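Local atomic coordinates of acid phosphatase (Mycobacterium tuberculosis, PDB entry 2A6P), a protein that removes phosphate from a broad range of phosphomonoesters, sugar phosphates among them, and can act as a fructose-1,6-bisphosphatase in gluconeogenesis. Residues 15-20 with 174-179; 88-93 with 152-157. All blocks are in the same frame, centred on the assembly; numbering follows the deposited sequence.

Contact 1: residues 15-20 with 174-179. With SO4 (sulfate ion), chain C.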
# COMPACT_ATOMS: atom_id res chain seq x y z
N LEU A 15 9.34 -6.35 -2.50
CA LEU A 15 10.27 -6.00 -1.44
C LEU A 15 9.86 -6.76 -0.19
O LEU A 15 8.68 -6.83 0.13
CB LEU A 15 10.26 -4.50 -1.14
CG LEU A 15 10.65 -3.61 -2.32
CD1 LEU A 15 9.42 -3.32 -3.19
CD2 LEU A 15 11.22 -2.33 -1.77
N LEU A 16 10.84 -7.34 0.49
CA LEU A 16 10.58 -8.09 1.72
C LEU A 16 11.43 -7.56 2.86
O LEU A 16 12.67 -7.52 2.75
CB LEU A 16 10.91 -9.58 1.51
CG LEU A 16 10.90 -10.43 2.80
CD1 LEU A 16 9.48 -10.49 3.36
CD2 LEU A 16 11.42 -11.84 2.53
N ARG A 17 10.79 -7.14 3.95
CA ARG A 17 11.53 -6.65 5.11
C ARG A 17 11.94 -7.88 5.93
O ARG A 17 11.19 -8.85 6.00
CB ARG A 17 10.68 -5.72 6.00
CG ARG A 17 11.44 -5.23 7.24
CD ARG A 17 10.62 -4.30 8.12
NE ARG A 17 11.38 -3.82 9.28
CZ ARG A 17 10.83 -3.19 10.31
NH1 ARG A 17 9.52 -2.96 10.34
NH2 ARG A 17 11.57 -2.80 11.34
N HIS A 18 13.11 -7.84 6.54
CA HIS A 18 13.56 -8.96 7.36
C HIS A 18 12.66 -9.13 8.60
O HIS A 18 11.89 -8.23 8.96
CB HIS A 18 15.01 -8.73 7.80
CG HIS A 18 15.20 -7.52 8.65
ND1 HIS A 18 14.76 -7.45 9.95
CD2 HIS A 18 15.79 -6.33 8.38
CE1 HIS A 18 15.06 -6.27 10.45
NE2 HIS A 18 15.69 -5.57 9.52
N GLY A 19 12.78 -10.28 9.25
CA GLY A 19 11.99 -10.56 10.42
C GLY A 19 12.38 -9.73 11.62
O GLY A 19 13.33 -8.92 11.57
N GLU A 20 11.64 -9.94 12.70
CA GLU A 20 11.82 -9.26 13.98
C GLU A 20 13.16 -9.55 14.69
O GLU A 20 13.71 -10.64 14.58
CB GLU A 20 10.65 -9.66 14.90
CG GLU A 20 10.83 -9.32 16.36
CD GLU A 20 9.77 -9.97 17.24
OE1 GLU A 20 8.58 -9.57 17.16
OE2 GLU A 20 10.12 -10.90 18.01
N PHE A 174 4.02 5.40 4.21
CA PHE A 174 3.89 3.98 3.92
C PHE A 174 4.48 3.10 5.01
O PHE A 174 5.65 3.25 5.36
CB PHE A 174 4.59 3.64 2.60
CG PHE A 174 4.21 4.54 1.46
CD1 PHE A 174 5.10 5.53 1.01
CD2 PHE A 174 2.97 4.43 0.85
CE1 PHE A 174 4.76 6.39 -0.03
CE2 PHE A 174 2.61 5.29 -0.20
CZ PHE A 174 3.51 6.28 -0.64
N ALA A 175 3.68 2.17 5.53
CA ALA A 175 4.16 1.26 6.57
C ALA A 175 4.96 0.13 5.92
O ALA A 175 4.85 -0.10 4.71
CB ALA A 175 3.00 0.68 7.36
N MET A 176 5.75 -0.57 6.72
CA MET A 176 6.57 -1.68 6.26
C MET A 176 6.98 -2.44 7.50
O MET A 176 8.10 -2.29 7.98
CB MET A 176 7.83 -1.17 5.54
CG MET A 176 8.59 -2.22 4.71
SD MET A 176 7.87 -2.56 3.03
CE MET A 176 8.45 -4.23 2.76
N PRO A 177 6.07 -3.27 8.06
CA PRO A 177 6.40 -4.04 9.26
C PRO A 177 7.36 -5.19 8.99
O PRO A 177 7.62 -5.53 7.83
CB PRO A 177 5.02 -4.51 9.78
CG PRO A 177 4.19 -4.58 8.52
CD PRO A 177 4.63 -3.37 7.72
N THR A 178 7.90 -5.78 10.06
CA THR A 178 8.86 -6.88 9.92
C THR A 178 8.25 -8.07 9.21
O THR A 178 7.14 -8.49 9.50
CB THR A 178 9.36 -7.35 11.30
OG1 THR A 178 8.26 -7.82 12.07
CG2 THR A 178 10.05 -6.22 12.04
N ALA A 179 9.01 -8.62 8.27
CA ALA A 179 8.57 -9.77 7.48
C ALA A 179 7.37 -9.46 6.60
O ALA A 179 6.61 -10.36 6.26
CB ALA A 179 8.25 -10.95 8.40
S SO4 C . 15.28 -3.32 12.71
O1 SO4 C . 13.85 -3.74 12.55
O2 SO4 C . 15.99 -4.42 13.54
O3 SO4 C . 15.90 -3.32 11.44
O4 SO4 C . 15.21 -2.17 13.58

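Contact 2: residues 88-93 with 152-157. With GOL (glycerol), chain D.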
# COMPACT_ATOMS: atom_id res chain seq x y z
N LEU A 88 21.16 -2.17 -0.75
CA LEU A 88 19.89 -2.38 -0.07
C LEU A 88 20.01 -2.23 1.45
O LEU A 88 19.07 -2.56 2.18
CB LEU A 88 19.33 -3.77 -0.40
CG LEU A 88 19.09 -4.16 -1.86
CD1 LEU A 88 18.29 -5.46 -1.92
CD2 LEU A 88 18.34 -3.06 -2.59
N ALA A 89 21.15 -1.75 1.93
CA ALA A 89 21.38 -1.59 3.36
C ALA A 89 20.40 -0.59 3.98
O ALA A 89 19.89 0.30 3.29
CB ALA A 89 22.82 -1.16 3.62
N GLU A 90 20.12 -0.72 5.27
CA GLU A 90 19.21 0.21 5.91
C GLU A 90 19.81 1.61 5.93
O GLU A 90 21.00 1.78 5.67
CB GLU A 90 18.89 -0.23 7.34
CG GLU A 90 17.93 0.71 8.09
CD GLU A 90 16.63 0.95 7.34
OE1 GLU A 90 16.64 1.58 6.26
OE2 GLU A 90 15.58 0.49 7.84
N TRP A 91 18.97 2.59 6.23
CA TRP A 91 19.40 3.98 6.33
C TRP A 91 20.51 4.01 7.38
O TRP A 91 20.34 3.45 8.45
CB TRP A 91 18.22 4.84 6.81
CG TRP A 91 18.35 6.31 6.57
CD1 TRP A 91 19.40 7.11 6.92
CD2 TRP A 91 17.37 7.17 5.96
NE1 TRP A 91 19.14 8.41 6.55
CE2 TRP A 91 17.91 8.48 5.96
CE3 TRP A 91 16.10 6.96 5.40
CZ2 TRP A 91 17.21 9.58 5.43
CZ3 TRP A 91 15.40 8.05 4.87
CH2 TRP A 91 15.96 9.34 4.89
N ASP A 92 21.64 4.64 7.07
CA ASP A 92 22.74 4.76 8.03
C ASP A 92 22.31 5.77 9.09
O ASP A 92 22.23 6.96 8.80
CB ASP A 92 24.01 5.26 7.35
CG ASP A 92 25.16 5.47 8.32
OD1 ASP A 92 24.97 5.24 9.54
OD2 ASP A 92 26.25 5.86 7.87
N TYR A 93 22.04 5.31 10.31
CA TYR A 93 21.57 6.20 11.36
C TYR A 93 22.61 7.01 12.11
O TYR A 93 22.26 7.81 12.97
CB TYR A 93 20.73 5.41 12.37
CG TYR A 93 19.50 4.78 11.74
CD1 TYR A 93 19.40 3.39 11.59
CD2 TYR A 93 18.43 5.57 11.30
CE1 TYR A 93 18.28 2.80 11.00
CE2 TYR A 93 17.30 5.00 10.71
CZ TYR A 93 17.23 3.61 10.57
OH TYR A 93 16.11 3.06 9.99
N HIS A 152 15.39 -3.53 4.33
CA HIS A 152 14.92 -3.00 5.61
C HIS A 152 13.71 -2.06 5.54
O HIS A 152 13.28 -1.65 4.46
CB HIS A 152 16.08 -2.29 6.33
CG HIS A 152 17.29 -3.16 6.51
ND1 HIS A 152 18.17 -3.43 5.49
CD2 HIS A 152 17.74 -3.85 7.59
CE1 HIS A 152 19.12 -4.24 5.92
NE2 HIS A 152 18.88 -4.51 7.20
N GLY A 153 13.18 -1.72 6.72
CA GLY A 153 11.99 -0.88 6.81
C GLY A 153 12.03 0.44 6.07
O GLY A 153 11.27 0.65 5.11
N HIS A 154 12.92 1.33 6.51
CA HIS A 154 13.02 2.63 5.88
C HIS A 154 13.51 2.58 4.44
O HIS A 154 12.90 3.21 3.58
CB HIS A 154 13.89 3.56 6.74
CG HIS A 154 13.24 3.95 8.04
ND1 HIS A 154 13.96 4.40 9.13
CD2 HIS A 154 11.94 3.97 8.41
CE1 HIS A 154 13.12 4.66 10.12
NE2 HIS A 154 11.90 4.41 9.71
N PHE A 155 14.56 1.81 4.16
CA PHE A 155 15.03 1.75 2.78
C PHE A 155 13.98 1.17 1.82
O PHE A 155 13.81 1.68 0.72
CB PHE A 155 16.33 0.97 2.64
CG PHE A 155 16.95 1.09 1.26
CD1 PHE A 155 17.43 2.32 0.82
CD2 PHE A 155 16.95 0.01 0.37
CE1 PHE A 155 17.91 2.48 -0.50
CE2 PHE A 155 17.43 0.16 -0.95
CZ PHE A 155 17.90 1.39 -1.38
N SER A 156 13.30 0.11 2.23
CA SER A 156 12.26 -0.48 1.37
C SER A 156 11.22 0.60 1.06
O SER A 156 10.75 0.72 -0.07
CB SER A 156 11.59 -1.66 2.07
OG SER A 156 12.47 -2.76 2.20
N ARG A 157 10.84 1.37 2.06
CA ARG A 157 9.87 2.45 1.88
C ARG A 157 10.44 3.49 0.94
O ARG A 157 9.69 4.13 0.19
CB ARG A 157 9.57 3.15 3.19
CG ARG A 157 8.86 2.37 4.25
CD ARG A 157 8.45 3.42 5.26
NE ARG A 157 8.32 2.91 6.60
CZ ARG A 157 7.91 3.65 7.62
NH1 ARG A 157 7.59 4.93 7.43
NH2 ARG A 157 7.84 3.12 8.83
C1 GOL D . 13.93 -2.21 9.89
O1 GOL D . 14.29 -2.72 8.61
C2 GOL D . 14.26 -0.72 10.09
O2 GOL D . 13.48 0.04 9.17
C3 GOL D . 13.88 -0.27 11.51
O3 GOL D . 14.20 1.10 11.69

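Contact 1: residues 15-20 with 174-179
Arg17, in the Arg-His-Gly motif of the histidine phosphatases at the C-terminal end of strand 13-17, reaches Met176 and Thr178 of the loop 174-179, just before strand 180-187 begins. The polar contacts run along Arg17. Its chain is extended from CG to NE, with CG anti to the backbone N (chi1 178°), and NH1 gives a hydrogen bond of 2.8 Å to Met176 O. This bond uses an in-plane lone pair of the carbonyl, although the oxygen lies tilted out of the guanidinium plane. Thr178 CG2 lies 3.6 Å from Arg17 CZ, over the centre of one guanidinium face, so a methyl group backs the flat group. Arg17 CD passes close to the carbonyl oxygens of Met176 and Pro177.

Backbone bonds tie the loop to the turn after the strand. Ala179 N donates to His18 O at 3.0 Å, from above the carbonyl plane, and weakly to Arg17 O, which also receives a CA-H...O contact from Ala179 CA. Apolar packing is lighter: the bend at chi2 (80°) turns Met176 SD toward Leu15, and Met176 CE lies 4.3 Å from Leu15 CB. CE also touches the backbone at Leu15 O (3.7 Å), while Leu16 CD1 meets the backbone of Ala179.

A sulfate ion, probably from the crystallisation liquor, lies at the edge of both the guanidinium and the imidazole. It accepts from Arg17 NH2, whose position is less certain, and weakly from His18 NE2; Thr21 OG1 and Thr30 OG1 also hydrogen-bond to it. His18 is inferred to carry the phosphohistidine intermediate, and the sulfate position is consistent with a phosphate site. The His18 ring is fixed in rotation by its other nitrogen: ND1 donates in the ring plane to a lone pair of Gly19 O at 2.6 Å.

Contact 2: residues 88-93 with 152-157
Glu90 receives backbone N-H groups at the start of helix 153-163. Phe155 N donates to the syn lone pair of Glu90 OE1 at 3.0 Å, and Trp91 N binds the anti lone pair of the same oxygen, so two bonds grip OE1. His154 N points to Glu90 OE2 at 3.1 Å, although the place of that oxygen is less certain. Glu90 CG is anti to the backbone N, and the bend at chi2 (54°) turns CD toward the helix start. A glycerol lies beside the carboxylate, with its O2 accepting from His154 N at 3.0 Å. Farther out, His154 ND1 donates weakly to Tyr93 OH at 2.7 Å, the two rings meeting rim to rim with planes 71° apart.

Packing surrounds these bonds. Glu90 CB rests over one face of the His152 ring, a CH-pi contact of 3.8 Å to the centroid, and Leu88 CD2 meets Phe155 CE2 at 3.7 Å, the side chains crossing at about a right angle. By similarity Glu90 is the proton donor/acceptor and His152 the transition-state stabiliser; with His152 beside His18, this is the catalytic pocket of the histidine phosphatase superfamily.

Contact 1 and contact 2, with centres about 10 Å apart, meet at one active site, and along the chain contact 2 is nested inside the loop that contact 1 closes. The inferred phosphohistidine, His18, and the probable transition-state stabiliser, His152, join them: His18 CD2 lies 3.3 Å from His152 CD2, their ring planes at about 75°. Arg17 NE also comes within 3.8 Å of Gly153 N, and Leu15 CD2 packs against Ser156 O at 3.5 Å. The sulfate by Arg17 and His18 is consistent with a phosphate site; the glycerol lies beside it, about 3 Å from the Arg17 side chain at the nearest atoms. The Arg17 and Glu90 side chains are about 6 Å apart at their nearest atoms.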